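Side-chain contacts in erythromycin C-12 hydroxylase (Saccharopolyspora erythraea, PDB 2JJN), which hydroxylates the macrolactone ring of erythromycin D at C-12 to give erythromycin C, acting as a heme-dependent cytochrome P450 monooxygenase: residues Ala67-Asp72 / Thr299-Val304; Lys100-Ala105 / Arg224-Glu229; Ala262-Ala267 / Val365-Ile370; Tyr284-Pro289 / Ser318-Ser323. The protein carries 2 engineered substitutions. All coordinates share one frame; numbering follows the deposited sequence.

Contact 1. Residues Ala67-Asp72 / Thr299-Val304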
loop_
_atom_site.group_PDB
_atom_site.type_symbol
_atom_site.label_atom_id
_atom_site.label_comp_id
_atom_site.label_asym_id
_atom_site.label_seq_id
_atom_site.Cartn_x
_atom_site.Cartn_y
_atom_site.Cartn_z
ATOM N N ALA A 67 -10.856 -13.762 -14.657
ATOM C CA ALA A 67 -12.163 -14.135 -15.166
ATOM C C ALA A 67 -13.067 -14.685 -14.079
ATOM O O ALA A 67 -14.246 -14.337 -14.006
ATOM C CB ALA A 67 -12.006 -15.182 -16.286
ATOM N N THR A 68 -12.480 -15.494 -13.192
ATOM C CA THR A 68 -13.235 -16.045 -12.065
ATOM C C THR A 68 -13.318 -15.084 -10.883
ATOM O O THR A 68 -14.344 -14.979 -10.224
ATOM C CB THR A 68 -12.567 -17.328 -11.541
ATOM O OG1 THR A 68 -12.385 -18.236 -12.634
ATOM C CG2 THR A 68 -13.391 -18.012 -10.402
ATOM N N PHE A 69 -12.193 -14.423 -10.598
ATOM C CA PHE A 69 -12.080 -13.577 -9.440
ATOM C C PHE A 69 -11.951 -12.130 -9.874
ATOM O O PHE A 69 -10.863 -11.633 -10.109
ATOM C CB PHE A 69 -10.879 -14.009 -8.573
ATOM C CG PHE A 69 -11.023 -15.421 -8.055
ATOM C CD1 PHE A 69 -10.333 -16.436 -8.695
ATOM C CD2 PHE A 69 -11.852 -15.709 -6.961
ATOM C CE1 PHE A 69 -10.448 -17.796 -8.252
ATOM C CE2 PHE A 69 -11.992 -17.078 -6.484
ATOM C CZ PHE A 69 -11.265 -18.089 -7.130
ATOM N N SER A 70 -13.106 -11.497 -9.964
ATOM C CA SER A 70 -13.193 -10.102 -10.424
ATOM C C SER A 70 -12.649 -9.103 -9.415
ATOM O O SER A 70 -12.726 -9.336 -8.202
ATOM C CB SER A 70 -14.657 -9.794 -10.771
ATOM O OG SER A 70 -14.810 -8.376 -10.962
ATOM N N SER A 71 -12.092 -7.980 -9.911
ATOM C CA SER A 71 -11.647 -6.923 -9.051
ATOM C C SER A 71 -12.704 -5.879 -8.814
ATOM O O SER A 71 -12.451 -4.914 -8.109
ATOM C CB SER A 71 -10.388 -6.244 -9.615
ATOM O OG SER A 71 -9.286 -7.098 -9.452
ATOM N N ASP A 72 -13.880 -6.076 -9.388
ATOM C CA ASP A 72 -14.968 -5.126 -9.242
ATOM C C ASP A 72 -15.745 -5.495 -7.973
ATOM O O ASP A 72 -16.483 -6.482 -7.996
ATOM C CB ASP A 72 -15.818 -5.209 -10.495
ATOM C CG ASP A 72 -16.990 -4.228 -10.485
ATOM O OD1 ASP A 72 -17.764 -4.292 -11.447
ATOM O OD2 ASP A 72 -17.116 -3.475 -9.502
ATOM N N THR A 299 -16.719 -21.665 -8.084
ATOM C CA THR A 299 -15.335 -22.070 -8.292
ATOM C C THR A 299 -14.839 -22.804 -7.054
ATOM O O THR A 299 -15.584 -22.920 -6.083
ATOM C CB THR A 299 -14.501 -20.829 -8.611
ATOM O OG1 THR A 299 -13.191 -21.220 -9.024
ATOM C CG2 THR A 299 -14.433 -19.915 -7.379
ATOM N N GLU A 300 -13.669 -23.407 -7.141
ATOM C CA GLU A 300 -13.076 -24.075 -5.996
ATOM C C GLU A 300 -11.651 -23.609 -5.807
ATOM O O GLU A 300 -10.928 -23.371 -6.794
ATOM C CB GLU A 300 -13.139 -25.592 -6.174
ATOM C CG GLU A 300 -14.488 -26.221 -6.588
ATOM C CD GLU A 300 -14.832 -26.091 -8.099
ATOM O OE1 GLU A 300 -14.012 -26.481 -8.966
ATOM O OE2 GLU A 300 -15.939 -25.604 -8.429
ATOM N N VAL A 301 -11.259 -23.481 -4.544
ATOM C CA VAL A 301 -9.879 -23.225 -4.183
ATOM C C VAL A 301 -9.472 -24.306 -3.210
ATOM O O VAL A 301 -10.135 -24.499 -2.212
ATOM C CB VAL A 301 -9.736 -21.830 -3.531
ATOM C CG1 VAL A 301 -8.305 -21.596 -3.116
ATOM C CG2 VAL A 301 -10.128 -20.734 -4.537
ATOM N N ALA A 302 -8.393 -25.046 -3.503
ATOM C CA ALA A 302 -7.952 -26.079 -2.602
ATOM C C ALA A 302 -9.050 -27.125 -2.341
ATOM O O ALA A 302 -9.129 -27.667 -1.240
ATOM C CB ALA A 302 -7.427 -25.510 -1.261
ATOM N N GLY A 303 -9.894 -27.312 -3.360
ATOM C CA GLY A 303 -10.979 -28.286 -3.273
ATOM C C GLY A 303 -12.147 -27.823 -2.436
ATOM O O GLY A 303 -13.092 -28.596 -2.205
ATOM N N VAL A 304 -12.115 -26.561 -1.996
ATOM C CA VAL A 304 -13.191 -26.001 -1.170
ATOM C C VAL A 304 -14.125 -25.215 -2.098
ATOM O O VAL A 304 -13.659 -24.322 -2.833
ATOM C CB VAL A 304 -12.642 -25.062 -0.074
ATOM C CG1 VAL A 304 -13.816 -24.492 0.760
ATOM C CG2 VAL A 304 -11.697 -25.875 0.852
HETATM O O HOH W 1 -13.163 -21.127 -11.719
#
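The ring of Phe-69 reaches Thr-299 and Val-301 with its far corner, CZ, and meets both methyls obliquely, CZ lying 3.7 Å from Thr-299 CG2 and 3.9 Å from Val-301 CG2. One ring face carries Thr-68 CG2, 3.6 Å above the plane of Phe-69 and displaced toward the rim. Thr-68 is modelled in two conformers; in the one described its CG2 also lies 3.5 Å from Thr-299 OG1, so both contacts of this methyl are less certain. Thr-299 OG1 stands trans to the backbone N (chi1 -171°), while CG2 meets the Phe-69 ring and the Thr-68 methyl. A water joins the hydroxyls, donating to Thr-68 OG1 at 3.1 Å and lying 2.7 Å from Thr-299 OG1; Thr-68 OG1 is also hydrogen-bonded to Asp-65. Helix 56-64 adds Val-62, which touches both Phe-69 and Val-301, and Phe-69 packs on Arg-293, a heme-binding residue. Beyond Val-301 the chain reverses through a type I' turn that joins the two strands of a small hairpin. With no direct hydrogen bond between the segments, methyl-to-ring packing holds the hairpin to edge strand 69-70, with a water bridge added in the Thr-68 conformer described.

Contact 2. Residues Lys100-Ala105 / Arg224-Glu229. With SO4 (sulfate ion), chain F.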
loop_
_atom_site.group_PDB
_atom_site.type_symbol
_atom_site.label_atom_id
_atom_site.label_comp_id
_atom_site.label_asym_id
_atom_site.label_seq_id
_atom_site.Cartn_x
_atom_site.Cartn_y
_atom_site.Cartn_z
ATOM N N LYS A 100 -2.697 0.463 -20.160
ATOM C CA LYS A 100 -1.797 0.935 -21.205
ATOM C C LYS A 100 -1.766 2.444 -21.270
ATOM O O LYS A 100 -0.698 3.046 -21.415
ATOM C CB LYS A 100 -2.231 0.397 -22.556
ATOM C CG LYS A 100 -1.815 -1.031 -22.772
ATOM C CD LYS A 100 -2.382 -1.510 -24.096
ATOM C CE LYS A 100 -2.016 -2.959 -24.293
ATOM N NZ LYS A 100 -2.846 -3.495 -25.403
ATOM N N VAL A 101 -2.957 3.043 -21.208
ATOM C CA VAL A 101 -3.034 4.497 -21.283
ATOM C C VAL A 101 -2.269 5.123 -20.112
ATOM O O VAL A 101 -1.401 6.008 -20.297
ATOM C CB VAL A 101 -4.491 4.976 -21.248
ATOM C CG1 VAL A 101 -4.525 6.492 -21.147
ATOM C CG2 VAL A 101 -5.246 4.543 -22.507
ATOM N N VAL A 102 -2.588 4.715 -18.891
ATOM C CA VAL A 102 -1.922 5.366 -17.761
ATOM C C VAL A 102 -0.415 5.104 -17.712
ATOM O O VAL A 102 0.376 5.990 -17.338
ATOM C CB VAL A 102 -2.610 5.082 -16.416
ATOM C CG1 VAL A 102 -4.052 5.531 -16.464
ATOM C CG2 VAL A 102 -2.513 3.592 -16.002
ATOM N N SER A 103 0.002 3.913 -18.116
ATOM C CA SER A 103 1.424 3.544 -18.140
ATOM C C SER A 103 2.184 4.434 -19.111
ATOM O O SER A 103 3.360 4.722 -18.887
ATOM C CB SER A 103 1.590 2.063 -18.518
ATOM O OG SER A 103 2.947 1.702 -18.780
ATOM N N SER A 104 1.522 4.866 -20.194
ATOM C CA SER A 104 2.185 5.713 -21.186
ATOM C C SER A 104 2.486 7.113 -20.610
ATOM O O SER A 104 3.345 7.838 -21.089
ATOM C CB SER A 104 1.347 5.786 -22.468
ATOM O OG SER A 104 0.220 6.644 -22.282
ATOM N N ALA A 105 1.788 7.482 -19.548
ATOM C CA ALA A 105 2.071 8.730 -18.804
ATOM C C ALA A 105 2.996 8.569 -17.578
ATOM O O ALA A 105 3.878 9.400 -17.337
ATOM C CB ALA A 105 0.760 9.331 -18.346
ATOM N N ARG A 224 -7.818 5.246 -27.340
ATOM C CA ARG A 224 -8.463 5.396 -26.028
ATOM C C ARG A 224 -7.813 6.554 -25.269
ATOM O O ARG A 224 -6.600 6.558 -25.093
ATOM C CB ARG A 224 -8.326 4.101 -25.216
ATOM C CG ARG A 224 -8.972 4.130 -23.809
ATOM C CD ARG A 224 -10.477 4.331 -23.877
ATOM N NE ARG A 224 -11.149 3.870 -22.660
ATOM C CZ ARG A 224 -11.404 4.647 -21.617
ATOM N NH1 ARG A 224 -11.042 5.922 -21.639
ATOM N NH2 ARG A 224 -12.032 4.149 -20.557
ATOM N N ALA A 225 -8.603 7.563 -24.878
ATOM C CA ALA A 225 -8.078 8.640 -24.078
ATOM C C ALA A 225 -8.956 8.744 -22.840
ATOM O O ALA A 225 -10.123 8.279 -22.835
ATOM C CB ALA A 225 -8.090 9.989 -24.900
ATOM N N LEU A 226 -8.422 9.321 -21.797
ATOM C CA LEU A 226 -9.191 9.492 -20.556
ATOM C C LEU A 226 -10.008 10.740 -20.618
ATOM O O LEU A 226 -9.503 11.782 -21.051
ATOM C CB LEU A 226 -8.252 9.579 -19.341
ATOM C CG LEU A 226 -7.230 8.417 -19.214
ATOM C CD1 LEU A 226 -6.268 8.643 -18.042
ATOM C CD2 LEU A 226 -7.939 7.076 -19.069
ATOM N N ASP A 227 -11.248 10.666 -20.143
ATOM C CA ASP A 227 -11.943 11.927 -19.841
ATOM C C ASP A 227 -11.522 12.469 -18.475
ATOM O O ASP A 227 -10.697 11.866 -17.798
ATOM C CB ASP A 227 -13.459 11.785 -19.997
ATOM C CG ASP A 227 -14.086 10.823 -19.000
ATOM O OD1 ASP A 227 -13.520 10.582 -17.907
ATOM O OD2 ASP A 227 -15.185 10.344 -19.312
ATOM N N ASP A 228 -12.013 13.645 -18.087
ATOM C CA ASP A 228 -11.490 14.232 -16.856
ATOM C C ASP A 228 -11.897 13.381 -15.638
ATOM O O ASP A 228 -11.149 13.267 -14.692
ATOM C CB ASP A 228 -12.025 15.654 -16.659
ATOM C CG ASP A 228 -11.389 16.678 -17.565
ATOM O OD1 ASP A 228 -11.969 17.790 -17.564
ATOM O OD2 ASP A 228 -10.345 16.397 -18.215
ATOM N N GLU A 229 -13.111 12.834 -15.694
ATOM C CA GLU A 229 -13.583 11.923 -14.629
ATOM C C GLU A 229 -12.602 10.760 -14.444
ATOM O O GLU A 229 -12.145 10.476 -13.331
ATOM C CB GLU A 229 -14.954 11.386 -15.003
ATOM C CG GLU A 229 -15.466 10.424 -13.929
ATOM C CD GLU A 229 -16.890 9.942 -14.169
ATOM O OE1 GLU A 229 -17.406 10.018 -15.317
ATOM O OE2 GLU A 229 -17.476 9.454 -13.152
HETATM S S SO4 F . 2.945 -1.458 -16.840
HETATM O O1 SO4 F . 3.225 -1.377 -15.402
HETATM O O2 SO4 F . 1.555 -1.122 -17.117
HETATM O O3 SO4 F . 3.161 -2.811 -17.321
HETATM O O4 SO4 F . 3.870 -0.545 -17.514
#
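Val-101 faces the incoming chain with both methyls. CG1 lies 3.8 Å from Leu-226 CG, the two side chains running antiparallel alongside each other, whereas CG2 packs 3.5 Å from the carbonyl O of Arg-224 and 4.0 Å from Arg-224 CG. With chi1 at 173°, CG1 is trans to the backbone N and CG2 falls beside it, which spreads the valine over two residues. Val-102 CG1, in one of two modelled conformers, adds a looser, less certain touch at 4.1 Å from Leu-226 CD1. In the next shell, Ser-104 OG donates to Val-101 O at 2.6 Å, and Arg-224 bends away at chi2 (63°) to form a salt bridge with Glu-230. Across helix 94-105, the C helix of the P450 fold, Ser-103 OG in one of its two conformers donates, so with less certainty, to a sulfate that Arg-99 binds too, probably a crystallisation ion. Between side chains the contact is purely apolar: aliphatic carbons join the C helix to the chain entering helix 228-259, while the arginine's charge is paired outside it.

Contact 3. Residues Ala262-Ala267 / Val365-Ile370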
loop_
_atom_site.group_PDB
_atom_site.type_symbol
_atom_site.label_atom_id
_atom_site.label_comp_id
_atom_site.label_asym_id
_atom_site.label_seq_id
_atom_site.Cartn_x
_atom_site.Cartn_y
_atom_site.Cartn_z
ATOM N N ALA A 262 21.042 -5.121 14.613
ATOM C CA ALA A 262 22.365 -5.296 13.992
ATOM C C ALA A 262 22.332 -4.776 12.564
ATOM O O ALA A 262 23.372 -4.394 12.007
ATOM C CB ALA A 262 22.785 -6.786 14.009
ATOM N N HIS A 263 21.135 -4.761 11.934
ATOM C CA HIS A 263 21.065 -4.323 10.538
ATOM C C HIS A 263 21.329 -2.847 10.355
ATOM O O HIS A 263 21.699 -2.437 9.256
ATOM C CB HIS A 263 19.711 -4.686 9.891
ATOM C CG HIS A 263 19.549 -6.154 9.685
ATOM N ND1 HIS A 263 20.123 -6.831 8.617
ATOM C CD2 HIS A 263 18.908 -7.083 10.422
ATOM C CE1 HIS A 263 19.846 -8.117 8.721
ATOM N NE2 HIS A 263 19.102 -8.299 9.798
ATOM N N TRP A 264 21.118 -2.044 11.392
ATOM C CA TRP A 264 21.426 -0.620 11.235
ATOM C C TRP A 264 22.899 -0.410 10.880
ATOM O O TRP A 264 23.210 0.328 9.956
ATOM C CB TRP A 264 21.109 0.156 12.516
ATOM C CG TRP A 264 19.689 0.283 12.863
ATOM C CD1 TRP A 264 19.072 -0.277 13.948
ATOM C CD2 TRP A 264 18.699 1.118 12.215
ATOM N NE1 TRP A 264 17.746 0.157 14.026
ATOM C CE2 TRP A 264 17.493 0.993 12.963
ATOM C CE3 TRP A 264 18.721 1.967 11.095
ATOM C CZ2 TRP A 264 16.322 1.672 12.639
ATOM C CZ3 TRP A 264 17.521 2.673 10.767
ATOM C CH2 TRP A 264 16.356 2.536 11.558
ATOM N N ASP A 265 23.812 -1.032 11.645
ATOM C CA ASP A 265 25.226 -0.826 11.356
ATOM C C ASP A 265 25.613 -1.480 10.029
ATOM O O ASP A 265 26.468 -0.955 9.294
ATOM C CB ASP A 265 26.096 -1.373 12.499
ATOM C CG ASP A 265 26.195 -0.412 13.683
ATOM O OD1 ASP A 265 25.715 0.751 13.629
ATOM O OD2 ASP A 265 26.829 -0.815 14.688
ATOM N N ALA A 266 24.978 -2.599 9.718
ATOM C CA ALA A 266 25.290 -3.290 8.435
ATOM C C ALA A 266 24.984 -2.395 7.236
ATOM O O ALA A 266 25.772 -2.270 6.267
ATOM C CB ALA A 266 24.559 -4.569 8.357
ATOM N N ALA A 267 23.832 -1.713 7.311
ATOM C CA ALA A 267 23.410 -0.840 6.214
ATOM C C ALA A 267 24.223 0.465 6.198
ATOM O O ALA A 267 24.425 1.057 5.132
ATOM C CB ALA A 267 21.916 -0.518 6.372
ATOM N N VAL A 365 15.437 5.788 -0.263
ATOM C CA VAL A 365 15.994 7.102 0.050
ATOM C C VAL A 365 15.715 7.460 1.504
ATOM O O VAL A 365 16.595 7.927 2.222
ATOM C CB VAL A 365 15.459 8.180 -0.913
ATOM C CG1 VAL A 365 15.929 9.560 -0.461
ATOM C CG2 VAL A 365 15.953 7.918 -2.334
ATOM N N ALA A 366 14.498 7.196 1.958
ATOM C CA ALA A 366 14.187 7.516 3.348
ATOM C C ALA A 366 15.095 6.749 4.322
ATOM O O ALA A 366 15.608 7.346 5.318
ATOM C CB ALA A 366 12.721 7.208 3.644
ATOM N N LEU A 367 15.285 5.450 4.096
ATOM C CA LEU A 367 16.150 4.719 5.008
ATOM C C LEU A 367 17.628 5.184 4.908
ATOM O O LEU A 367 18.310 5.334 5.956
ATOM C CB LEU A 367 16.024 3.221 4.779
ATOM C CG LEU A 367 16.836 2.330 5.739
ATOM C CD1 LEU A 367 16.449 2.657 7.170
ATOM C CD2 LEU A 367 16.528 0.845 5.448
ATOM N N GLU A 368 18.067 5.468 3.684
ATOM C CA GLU A 368 19.404 6.040 3.525
ATOM C C GLU A 368 19.586 7.281 4.368
ATOM O O GLU A 368 20.636 7.472 5.002
ATOM C CB GLU A 368 19.666 6.377 2.065
ATOM C CG GLU A 368 19.881 5.121 1.184
ATOM C CD GLU A 368 19.975 5.495 -0.302
ATOM O OE1 GLU A 368 19.663 6.656 -0.675
ATOM O OE2 GLU A 368 20.323 4.613 -1.128
ATOM N N GLU A 369 18.571 8.159 4.347
ATOM C CA GLU A 369 18.698 9.458 5.013
ATOM C C GLU A 369 18.575 9.338 6.522
ATOM O O GLU A 369 19.222 10.082 7.269
ATOM C CB GLU A 369 17.650 10.423 4.448
ATOM C CG GLU A 369 17.908 10.752 3.002
ATOM C CD GLU A 369 19.195 11.546 2.828
ATOM O OE1 GLU A 369 19.377 12.480 3.633
ATOM O OE2 GLU A 369 20.011 11.208 1.942
ATOM N N ILE A 370 17.754 8.381 6.985
ATOM C CA ILE A 370 17.644 8.126 8.418
ATOM C C ILE A 370 19.010 7.696 8.918
ATOM O O ILE A 370 19.490 8.171 9.964
ATOM C CB ILE A 370 16.579 7.068 8.696
ATOM C CG1 ILE A 370 15.188 7.691 8.450
ATOM C CG2 ILE A 370 16.718 6.502 10.122
ATOM C CD1 ILE A 370 14.057 6.644 8.453
#
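Ile-370, one of the two residues that receive the indole of Trp-264, is held in helix 356-374 by a backbone bond from its N to Ala-366 O of 2.9 Å. No hydrogen bond passes between the segments, so this example shows two helices meeting through carbon alone. Trp-264 makes the crossing with a single atom of its six-membered ring: CZ3 lies 3.8 Å from Leu-367 CD1 and 4.0 Å from Ile-370 CG2. Both methyls approach the indole obliquely. In the tryptophan, chi1 of -69° sets CG beside the backbone N and trans to the carbonyl carbon, which swings the benzo end of the indole toward helix 356-374. Leu-367 extends trans from its backbone N (chi1 -177°) and then turns at chi2 (56°), which presents CD1 to the ring. Ile-370 uses its short branch, CG2, and sends CG1 elsewhere. Each of the three residues is buried, and each reaches a further neighbour: Trp-264 and Leu-367 share Leu-257 of helix 228-259, Leu-367 also touches Ile-274 and Ile-277 of helix 274-284, and Ile-370 packs on Leu-126 of helix 115-127. Away from the annotated sites, the contact therefore joins the short J helix, 262-269, to the L helix, 356-374, amid the long helix 228-259, the K helix, 274-284, and helix 115-127.

Contact 4. Residues Tyr284-Pro289 / Ser318-Ser323. With HEM (protoporphyrin IX containing Fe), chain B.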
loop_
_atom_site.group_PDB
_atom_site.type_symbol
_atom_site.label_atom_id
_atom_site.label_comp_id
_atom_site.label_asym_id
_atom_site.label_seq_id
_atom_site.Cartn_x
_atom_site.Cartn_y
_atom_site.Cartn_z
ATOM N N TYR A 284 7.812 -9.283 5.165
ATOM C CA TYR A 284 7.559 -9.564 6.544
ATOM C C TYR A 284 6.305 -8.849 7.097
ATOM O O TYR A 284 5.532 -9.458 7.858
ATOM C CB TYR A 284 8.854 -9.170 7.303
ATOM C CG TYR A 284 8.980 -9.663 8.713
ATOM C CD1 TYR A 284 9.236 -11.003 8.964
ATOM C CD2 TYR A 284 8.925 -8.764 9.760
ATOM C CE1 TYR A 284 9.411 -11.429 10.301
ATOM C CE2 TYR A 284 9.105 -9.177 11.078
ATOM C CZ TYR A 284 9.337 -10.471 11.326
ATOM O OH TYR A 284 9.485 -10.806 12.678
ATOM N N ARG A 285 6.154 -7.583 6.720
ATOM C CA ARG A 285 5.069 -6.735 7.228
ATOM C C ARG A 285 4.477 -5.950 6.033
ATOM O O ARG A 285 4.631 -4.743 5.925
ATOM C CB ARG A 285 5.603 -5.809 8.315
ATOM C CG ARG A 285 5.717 -6.493 9.678
ATOM C CD ARG A 285 6.284 -5.542 10.692
ATOM N NE ARG A 285 6.069 -6.106 12.044
ATOM C CZ ARG A 285 6.988 -6.126 13.010
ATOM N NH1 ARG A 285 8.217 -5.633 12.849
ATOM N NH2 ARG A 285 6.643 -6.655 14.198
ATOM N N PRO A 286 3.776 -6.656 5.164
ATOM C CA PRO A 286 3.159 -6.021 3.955
ATOM C C PRO A 286 2.173 -4.944 4.381
ATOM O O PRO A 286 1.334 -5.200 5.223
ATOM C CB PRO A 286 2.428 -7.183 3.271
ATOM C CG PRO A 286 2.233 -8.239 4.335
ATOM C CD PRO A 286 3.469 -8.099 5.250
ATOM N N PRO A 287 2.290 -3.734 3.827
ATOM C CA PRO A 287 1.350 -2.678 4.201
ATOM C C PRO A 287 -0.099 -3.053 3.964
ATOM O O PRO A 287 -0.939 -2.687 4.786
ATOM C CB PRO A 287 1.808 -1.514 3.322
ATOM C CG PRO A 287 3.326 -1.747 3.165
ATOM C CD PRO A 287 3.409 -3.219 3.019
ATOM N N PHE A 288 -0.385 -3.791 2.874
ATOM C CA PHE A 288 -1.741 -4.256 2.616
ATOM C C PHE A 288 -1.724 -5.768 2.816
ATOM O O PHE A 288 -1.225 -6.505 1.971
ATOM C CB PHE A 288 -2.140 -3.973 1.174
ATOM C CG PHE A 288 -2.487 -2.565 0.889
ATOM C CD1 PHE A 288 -2.022 -1.989 -0.276
ATOM C CD2 PHE A 288 -3.321 -1.848 1.716
ATOM C CE1 PHE A 288 -2.383 -0.669 -0.611
ATOM C CE2 PHE A 288 -3.674 -0.518 1.409
ATOM C CZ PHE A 288 -3.188 0.050 0.248
ATOM N N PRO A 289 -2.175 -6.248 3.959
ATOM C CA PRO A 289 -2.103 -7.701 4.214
ATOM C C PRO A 289 -3.122 -8.531 3.457
ATOM O O PRO A 289 -2.985 -9.782 3.381
ATOM C CB PRO A 289 -2.332 -7.779 5.746
ATOM C CG PRO A 289 -3.088 -6.560 6.068
ATOM C CD PRO A 289 -2.572 -5.487 5.173
ATOM N N SER A 318 -0.556 -13.816 5.141
ATOM C CA SER A 318 -0.413 -15.246 5.436
ATOM C C SER A 318 0.466 -15.938 4.388
ATOM O O SER A 318 1.340 -16.756 4.726
ATOM C CB SER A 318 -1.813 -15.832 5.434
ATOM O OG SER A 318 -1.789 -17.241 5.736
ATOM N N ALA A 319 0.236 -15.631 3.112
ATOM C CA ALA A 319 1.082 -16.189 2.025
ATOM C C ALA A 319 2.526 -15.899 2.272
ATOM O O ALA A 319 3.391 -16.762 2.038
ATOM C CB ALA A 319 0.650 -15.591 0.665
ATOM N N ASN A 320 2.835 -14.662 2.708
ATOM C CA ASN A 320 4.242 -14.276 2.904
ATOM C C ASN A 320 4.894 -14.997 4.097
ATOM O O ASN A 320 6.101 -15.005 4.208
ATOM C CB ASN A 320 4.323 -12.777 3.138
ATOM C CG ASN A 320 4.112 -11.933 1.866
ATOM O OD1 ASN A 320 3.904 -12.441 0.764
ATOM N ND2 ASN A 320 4.146 -10.596 2.068
ATOM N N ARG A 321 4.086 -15.516 5.026
ATOM C CA ARG A 321 4.641 -16.248 6.210
ATOM C C ARG A 321 4.441 -17.770 6.043
ATOM O O ARG A 321 4.576 -18.537 7.012
ATOM C CB ARG A 321 3.926 -15.748 7.468
ATOM C CG ARG A 321 4.134 -14.249 7.731
ATOM C CD ARG A 321 5.600 -13.842 7.884
ATOM N NE ARG A 321 5.681 -12.527 8.487
ATOM C CZ ARG A 321 5.925 -12.283 9.781
ATOM N NH1 ARG A 321 6.212 -13.280 10.608
ATOM N NH2 ARG A 321 5.921 -11.039 10.248
ATOM N N ASP A 322 4.099 -18.174 4.816
ATOM C CA ASP A 322 3.825 -19.628 4.505
ATOM C C ASP A 322 5.122 -20.400 4.244
ATOM O O ASP A 322 5.823 -20.102 3.300
ATOM C CB ASP A 322 2.923 -19.663 3.275
ATOM C CG ASP A 322 2.382 -21.023 2.964
ATOM O OD1 ASP A 322 1.415 -21.119 2.174
ATOM O OD2 ASP A 322 2.973 -22.021 3.444
ATOM N N SER A 323 5.427 -21.371 5.122
ATOM C CA SER A 323 6.677 -22.076 4.981
ATOM C C SER A 323 6.744 -22.893 3.683
ATOM O O SER A 323 7.851 -23.319 3.233
ATOM C CB SER A 323 6.897 -22.974 6.190
ATOM O OG SER A 323 5.994 -24.064 6.172
HETATM C CHA HEM B . -1.835 -1.878 -7.069
HETATM C CHB HEM B . 0.605 -2.561 -2.898
HETATM C CHC HEM B . 2.774 1.730 -3.501
HETATM C CHD HEM B . -0.235 2.752 -7.184
HETATM C C1A HEM B . -1.290 -2.425 -5.925
HETATM C C2A HEM B . -1.609 -3.763 -5.414
HETATM C C3A HEM B . -0.954 -3.945 -4.264
HETATM C C4A HEM B . -0.199 -2.738 -3.990
HETATM C CMA HEM B . -1.000 -5.186 -3.346
HETATM C CAA HEM B . -2.519 -4.793 -6.108
HETATM C CBA HEM B . -3.985 -4.539 -5.807
HETATM C CGA HEM B . -4.879 -5.695 -6.263
HETATM O O1A HEM B . -4.361 -6.695 -6.835
HETATM O O2A HEM B . -6.129 -5.553 -6.076
HETATM C C1B HEM B . 1.420 -1.445 -2.710
HETATM C C2B HEM B . 2.392 -1.301 -1.655
HETATM C C3B HEM B . 3.006 -0.107 -1.825
HETATM C C4B HEM B . 2.400 0.500 -3.004
HETATM C CMB HEM B . 2.579 -2.416 -0.606
HETATM C CAB HEM B . 4.094 0.603 -0.996
HETATM C CBB HEM B . 5.012 -0.094 -0.408
HETATM C C1C HEM B . 2.146 2.377 -4.544
HETATM C C2C HEM B . 2.485 3.707 -5.024
HETATM C C3C HEM B . 1.650 3.992 -6.046
HETATM C C4C HEM B . 0.769 2.840 -6.250
HETATM C CMC HEM B . 3.625 4.560 -4.406
HETATM C CAC HEM B . 1.534 5.277 -6.888
HETATM C CBC HEM B . 2.593 5.980 -7.290
HETATM C C1D HEM B . -0.925 1.605 -7.436
HETATM C C2D HEM B . -1.920 1.512 -8.455
HETATM C C3D HEM B . -2.396 0.095 -8.437
HETATM C C4D HEM B . -1.657 -0.553 -7.394
HETATM C CMD HEM B . -2.415 2.647 -9.400
HETATM C CAD HEM B . -3.479 -0.550 -9.321
HETATM C CBD HEM B . -2.861 -1.210 -10.569
HETATM C CGD HEM B . -3.920 -1.928 -11.347
HETATM O O1D HEM B . -5.034 -2.147 -10.841
HETATM O O2D HEM B . -3.627 -2.286 -12.507
HETATM N NA HEM B . -0.389 -1.820 -5.032
HETATM N NB HEM B . 1.399 -0.308 -3.513
HETATM N NC HEM B . 1.090 1.915 -5.305
HETATM N ND HEM B . -0.785 0.348 -6.813
HETATM FE FE HEM B . 0.445 -0.041 -5.245
HETATM O O HOH W 2 -1.152 0.690 -3.893
#
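A bend at chi2 (-58°) folds the side chain of Arg-321 back toward Tyr-284, whose ring, trans to its own backbone N, lies beside its carbonyl. The guanidinium meets this residue twice. Side-on, NH2 and NE both donate to Tyr-284 O, NH2 at 2.9 Å and NE at 3.1 Å; the NE bond uses a lone pair in the carbonyl plane, while NH2 comes in tilted from that plane. Flat on, the guanidinium stacks on the tyrosine ring with planes 8° apart, Arg-321 CZ standing 3.9 Å from the Tyr-284 centroid, a cation-pi contact oriented by the paired bonds. Arg-321 NH1 forms a salt bridge to Asp-330. Nearby, Pro-286 CG packs 3.8 Å from Asn-320 ND2, which bonds to Ser-345 and Arg-283 O. Further along, Pro-287 CD touches heme CMB and Phe-288 presents its ring edge to heme CHB. The arrangement fits the P450 core, where the Asn-Arg-Asp run meets the end of the K helix, bearer of the ExxR motif, before the chain lines the heme.

In the fold
From the N terminus, residues 67-72 open contact 1, and the loop it closes at 299-304 contains all of contact 2, which opens in helix 94-105 and closes at the entrance to helix 228-259. Contact 3 opens next, in helix 262-269, followed by contact 4 at 284-289. Contact 1 closes before either of them, so it crosses both; contact 4 then closes at 318-323, nested inside the loop that contact 3 completes in helix 356-374. Contacts 1 and 3 lie on opposite sides of the chain's centre, their own centres about 41 Å apart. Together they link the sheet edge, the C-helix region, the heme-side loop and the J and L helices.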